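Local coordinates for extracellular solute-binding protein, family 1 (Bifidobacterium longum subsp. infantis ATCC 15697, PDB 3QUF) that probably captures a solute, perhaps a sugar, outside the cell and delivers it to an ABC-type importer in the membrane, at residues N171-N183 with G236-V250. Sequence-based numbering, arbitrary orientation.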
loop_
_atom_site.group_PDB
_atom_site.type_symbol
_atom_site.label_atom_id
_atom_site.label_comp_id
_atom_site.label_asym_id
_atom_site.label_seq_id
_atom_site.Cartn_x
_atom_site.Cartn_y
_atom_site.Cartn_z
ATOM N N ASN A 171 0.305 19.536 -22.421
ATOM C CA ASN A 171 0.148 20.855 -21.818
ATOM C C ASN A 171 0.081 21.918 -22.889
ATOM O O ASN A 171 -0.656 22.900 -22.724
ATOM C CB ASN A 171 1.249 21.152 -20.811
ATOM C CG ASN A 171 1.064 20.382 -19.501
ATOM O OD1 ASN A 171 -0.062 20.085 -19.082
ATOM N ND2 ASN A 171 2.168 20.080 -18.844
ATOM N N SER A 172 0.821 21.670 -23.975
ATOM C CA SER A 172 0.799 22.485 -25.194
ATOM C C SER A 172 -0.619 22.712 -25.704
ATOM O O SER A 172 -0.924 23.804 -26.190
ATOM C CB SER A 172 1.597 21.802 -26.327
ATOM O OG SER A 172 2.984 21.727 -26.039
ATOM N N ASN A 173 -1.469 21.686 -25.618
ATOM C CA ASN A 173 -2.848 21.772 -26.126
ATOM C C ASN A 173 -3.868 22.327 -25.123
ATOM O O ASN A 173 -5.049 21.997 -25.196
ATOM C CB ASN A 173 -3.326 20.407 -26.639
ATOM C CG ASN A 173 -2.299 19.714 -27.521
ATOM O OD1 ASN A 173 -1.467 20.366 -28.148
ATOM N ND2 ASN A 173 -2.357 18.383 -27.574
ATOM N N GLY A 174 -3.427 23.169 -24.192
ATOM C CA GLY A 174 -4.335 23.820 -23.232
ATOM C C GLY A 174 -4.963 22.884 -22.212
ATOM O O GLY A 174 -5.770 23.309 -21.358
ATOM N N SER A 175 -4.589 21.605 -22.307
ATOM C CA SER A 175 -5.062 20.567 -21.424
ATOM C C SER A 175 -3.989 20.455 -20.372
ATOM O O SER A 175 -2.891 20.979 -20.548
ATOM C CB SER A 175 -5.192 19.250 -22.187
ATOM O OG SER A 175 -6.422 18.621 -21.914
ATOM N N THR A 176 -4.306 19.780 -19.282
ATOM C CA THR A 176 -3.374 19.596 -18.177
ATOM C C THR A 176 -2.953 18.135 -18.193
ATOM O O THR A 176 -3.810 17.262 -18.194
ATOM C CB THR A 176 -4.075 19.952 -16.869
ATOM O OG1 THR A 176 -4.489 21.333 -16.939
ATOM C CG2 THR A 176 -3.175 19.744 -15.687
ATOM N N ALA A 177 -1.639 17.883 -18.223
ATOM C CA ALA A 177 -1.148 16.518 -18.376
ATOM C C ALA A 177 -1.420 15.691 -17.134
ATOM O O ALA A 177 -1.895 14.558 -17.232
ATOM C CB ALA A 177 0.358 16.515 -18.705
ATOM N N PHE A 178 -1.102 16.248 -15.969
ATOM C CA PHE A 178 -1.070 15.481 -14.734
ATOM C C PHE A 178 -1.269 16.389 -13.530
ATOM O O PHE A 178 -0.729 17.510 -13.460
ATOM C CB PHE A 178 0.284 14.765 -14.639
ATOM C CG PHE A 178 0.469 13.982 -13.379
ATOM C CD1 PHE A 178 -0.459 13.012 -13.016
ATOM C CD2 PHE A 178 1.574 14.184 -12.556
ATOM C CE1 PHE A 178 -0.287 12.270 -11.846
ATOM C CE2 PHE A 178 1.759 13.453 -11.402
ATOM C CZ PHE A 178 0.823 12.488 -11.041
ATOM N N LEU A 179 -2.088 15.911 -12.600
ATOM C CA LEU A 179 -2.218 16.526 -11.313
ATOM C C LEU A 179 -2.151 15.426 -10.282
ATOM O O LEU A 179 -2.548 14.273 -10.552
ATOM C CB LEU A 179 -3.553 17.245 -11.179
ATOM C CG LEU A 179 -3.818 18.447 -12.039
ATOM C CD1 LEU A 179 -5.250 18.887 -11.727
ATOM C CD2 LEU A 179 -2.811 19.573 -11.771
ATOM N N GLU A 180 -1.673 15.776 -9.098
ATOM C CA GLU A 180 -1.588 14.810 -8.014
ATOM C C GLU A 180 -1.851 15.421 -6.654
ATOM O O GLU A 180 -1.570 16.583 -6.437
ATOM C CB GLU A 180 -0.226 14.180 -8.034
ATOM C CG GLU A 180 -0.097 12.949 -7.174
ATOM C CD GLU A 180 1.152 12.126 -7.520
ATOM O OE1 GLU A 180 2.146 12.707 -8.001
ATOM O OE2 GLU A 180 1.112 10.923 -7.295
ATOM N N ASP A 181 -2.452 14.632 -5.788
ATOM C CA ASP A 181 -2.672 15.011 -4.396
ATOM C C ASP A 181 -1.336 14.840 -3.623
ATOM O O ASP A 181 -0.927 13.734 -3.403
ATOM C CB ASP A 181 -3.761 14.115 -3.807
ATOM C CG ASP A 181 -4.015 14.362 -2.328
ATOM O OD1 ASP A 181 -3.856 15.527 -1.853
ATOM O OD2 ASP A 181 -4.385 13.377 -1.639
ATOM N N PHE A 182 -0.655 15.950 -3.321
ATOM C CA PHE A 182 0.582 15.956 -2.499
ATOM C C PHE A 182 0.345 16.242 -0.987
ATOM O O PHE A 182 1.316 16.380 -0.240
ATOM C CB PHE A 182 1.556 17.020 -3.006
ATOM C CG PHE A 182 1.870 16.916 -4.450
ATOM C CD1 PHE A 182 2.206 15.689 -5.006
ATOM C CD2 PHE A 182 1.871 18.033 -5.250
ATOM C CE1 PHE A 182 2.510 15.583 -6.359
ATOM C CE2 PHE A 182 2.170 17.941 -6.606
ATOM C CZ PHE A 182 2.489 16.719 -7.159
ATOM N N ASN A 183 -0.915 16.310 -0.553
ATOM C CA ASN A 183 -1.274 16.899 0.759
ATOM C C ASN A 183 -1.304 15.946 1.907
ATOM O O ASN A 183 -0.971 16.321 3.024
ATOM C CB ASN A 183 -2.691 17.511 0.703
ATOM C CG ASN A 183 -2.740 18.753 -0.099
ATOM O OD1 ASN A 183 -1.701 19.257 -0.541
ATOM N ND2 ASN A 183 -3.943 19.279 -0.299
ATOM N N GLY A 236 7.103 21.260 -16.299
ATOM C CA GLY A 236 5.714 21.675 -16.246
ATOM C C GLY A 236 4.716 20.514 -16.176
ATOM O O GLY A 236 3.512 20.748 -16.088
ATOM N N VAL A 237 5.215 19.278 -16.155
ATOM C CA VAL A 237 4.342 18.075 -16.176
ATOM C C VAL A 237 3.759 17.768 -14.788
ATOM O O VAL A 237 2.594 17.397 -14.684
ATOM C CB VAL A 237 5.079 16.861 -16.807
ATOM C CG1 VAL A 237 4.221 15.557 -16.777
ATOM C CG2 VAL A 237 5.482 17.203 -18.253
ATOM N N ILE A 238 4.540 17.966 -13.726
ATOM C CA ILE A 238 4.004 18.057 -12.368
ATOM C C ILE A 238 3.930 19.559 -12.004
ATOM O O ILE A 238 4.937 20.142 -11.578
ATOM C CB ILE A 238 4.856 17.326 -11.339
ATOM C CG1 ILE A 238 5.031 15.848 -11.731
ATOM C CG2 ILE A 238 4.186 17.406 -9.994
ATOM C CD1 ILE A 238 5.997 15.054 -10.819
ATOM N N PRO A 239 2.749 20.170 -12.162
ATOM C CA PRO A 239 2.682 21.654 -12.190
ATOM C C PRO A 239 2.524 22.278 -10.798
ATOM O O PRO A 239 2.034 21.617 -9.887
ATOM C CB PRO A 239 1.470 21.899 -13.083
ATOM C CG PRO A 239 0.516 20.778 -12.704
ATOM C CD PRO A 239 1.431 19.565 -12.459
ATOM N N GLN A 240 2.931 23.549 -10.609
ATOM C CA GLN A 240 2.829 24.149 -9.262
ATOM C C GLN A 240 1.358 24.267 -8.857
ATOM O O GLN A 240 1.048 24.255 -7.679
ATOM C CB GLN A 240 3.530 25.526 -9.130
ATOM C CG GLN A 240 5.072 25.466 -9.233
ATOM C CD GLN A 240 5.508 25.702 -10.662
ATOM O OE1 GLN A 240 4.794 25.324 -11.595
ATOM N NE2 GLN A 240 6.657 26.386 -10.849
ATOM N N LYS A 241 0.476 24.335 -9.831
ATOM C CA LYS A 241 -0.960 24.414 -9.565
ATOM C C LYS A 241 -1.509 23.144 -8.948
ATOM O O LYS A 241 -2.646 23.140 -8.478
ATOM C CB LYS A 241 -1.748 24.764 -10.834
ATOM C CG LYS A 241 -1.953 23.644 -11.799
ATOM C CD LYS A 241 -2.590 24.154 -13.048
ATOM C CE LYS A 241 -2.720 23.082 -14.077
ATOM N NZ LYS A 241 -3.342 23.545 -15.329
ATOM N N SER A 242 -0.688 22.089 -8.911
ATOM C CA SER A 242 -1.068 20.852 -8.249
ATOM C C SER A 242 -0.864 20.899 -6.729
ATOM O O SER A 242 -1.470 20.112 -6.021
ATOM C CB SER A 242 -0.305 19.671 -8.873
ATOM O OG SER A 242 -1.002 18.469 -8.626
ATOM N N VAL A 243 -0.044 21.834 -6.205
ATOM C CA VAL A 243 0.154 21.890 -4.751
ATOM C C VAL A 243 -1.090 22.425 -4.097
ATOM O O VAL A 243 -1.612 23.466 -4.523
ATOM C CB VAL A 243 1.329 22.782 -4.294
ATOM C CG1 VAL A 243 1.359 22.847 -2.743
ATOM C CG2 VAL A 243 2.624 22.254 -4.839
ATOM N N GLY A 244 -1.556 21.728 -3.072
ATOM C CA GLY A 244 -2.726 22.141 -2.312
ATOM C C GLY A 244 -4.007 21.472 -2.803
ATOM O O GLY A 244 -5.029 21.521 -2.123
ATOM N N LEU A 245 -3.977 20.862 -3.981
ATOM C CA LEU A 245 -5.191 20.151 -4.459
ATOM C C LEU A 245 -5.472 18.905 -3.646
ATOM O O LEU A 245 -4.571 18.147 -3.303
ATOM C CB LEU A 245 -5.094 19.783 -5.935
ATOM C CG LEU A 245 -5.004 20.848 -7.008
ATOM C CD1 LEU A 245 -5.091 20.163 -8.378
ATOM C CD2 LEU A 245 -6.100 21.898 -6.866
ATOM N N SER A 246 -6.740 18.659 -3.362
ATOM C CA SER A 246 -7.165 17.413 -2.732
ATOM C C SER A 246 -7.365 16.337 -3.794
ATOM O O SER A 246 -7.427 16.648 -4.970
ATOM C CB SER A 246 -8.486 17.603 -2.020
ATOM O OG SER A 246 -9.499 17.958 -2.946
ATOM N N ALA A 247 -7.471 15.087 -3.334
ATOM C CA ALA A 247 -7.751 13.932 -4.186
ATOM C C ALA A 247 -9.041 14.160 -4.949
ATOM O O ALA A 247 -9.121 13.870 -6.133
ATOM C CB ALA A 247 -7.872 12.661 -3.350
ATOM N N ASP A 248 -10.066 14.656 -4.263
ATOM C CA ASP A 248 -11.355 14.934 -4.925
ATOM C C ASP A 248 -11.259 16.009 -6.023
ATOM O O ASP A 248 -11.870 15.886 -7.101
ATOM C CB ASP A 248 -12.451 15.263 -3.892
ATOM C CG ASP A 248 -12.878 14.046 -3.065
ATOM O OD1 ASP A 248 -12.668 12.887 -3.509
ATOM O OD2 ASP A 248 -13.431 14.228 -1.946
ATOM N N GLN A 249 -10.455 17.046 -5.803
ATOM C CA GLN A 249 -10.269 18.068 -6.840
ATOM C C GLN A 249 -9.567 17.508 -8.085
ATOM O O GLN A 249 -9.931 17.813 -9.224
ATOM C CB GLN A 249 -9.493 19.273 -6.296
ATOM C CG GLN A 249 -10.335 20.198 -5.387
ATOM C CD GLN A 249 -9.479 21.250 -4.710
ATOM O OE1 GLN A 249 -8.435 20.941 -4.121
ATOM N NE2 GLN A 249 -9.928 22.503 -4.781
ATOM N N VAL A 250 -8.571 16.664 -7.875
ATOM C CA VAL A 250 -7.918 16.014 -8.990
ATOM C C VAL A 250 -8.925 15.168 -9.773
ATOM O O VAL A 250 -8.986 15.251 -11.005
ATOM C CB VAL A 250 -6.703 15.190 -8.520
ATOM C CG1 VAL A 250 -6.141 14.328 -9.629
ATOM C CG2 VAL A 250 -5.626 16.150 -8.017
HETATM O O HOH W 1 0.562 18.825 -16.234
HETATM O O HOH W 2 -6.590 14.946 -0.313
HETATM O O HOH W 3 -1.861 18.381 -3.924
HETATM O O HOH W 4 0.111 19.891 -2.130
#
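From A177 beside V237 to L179 beside S242 the segments run roughly the same way without pairing as strands; 236-250 then turns, placing D181 nearest A247 but F182 and N183 nearest V243 and G244, with nearest CA atoms 5.2 to 6.4 Å apart. Of three direct hydrogen bonds, S242 supplies one: its OG, anti to the backbone N (chi1 -158°), accepts an almost straight bond of 2.8 Å from E180 N, a task for a short polar side chain. A water accepting from F182 N bridges to S242 O and L245 O. Branched L179 packs alongside, CD1 on L245 CD1 at 3.6 Å and CD2 on P239 CG, while its CB meets V250. The F182 ring is met at its edge by I238 CG2, 3.4 Å from CZ, and E180 O lies over one face. K241, long enough to reach in from the exposed side, meets T176 tip to tip, NZ donating to OG1 at 3.0 Å. N183 ND2 donates to G244 O at 3.1 Å, from above the carbonyl plane, and its OD1 accepts from a water bound to G244 N; glycine suits this type II turn, where positive phi (95°) would jam a CB against the preceding carbonyl O. A leucine replacing N183 would probably leave G244 O without this donor and that water without its acceptor. In this solute-binding protein fold, the loop joining helices 223-234 and 247-255 thus packs against strand 176-178, itself parallel to strand 259-264, while V391 of helix 376-391 touches F182, I238 and V243.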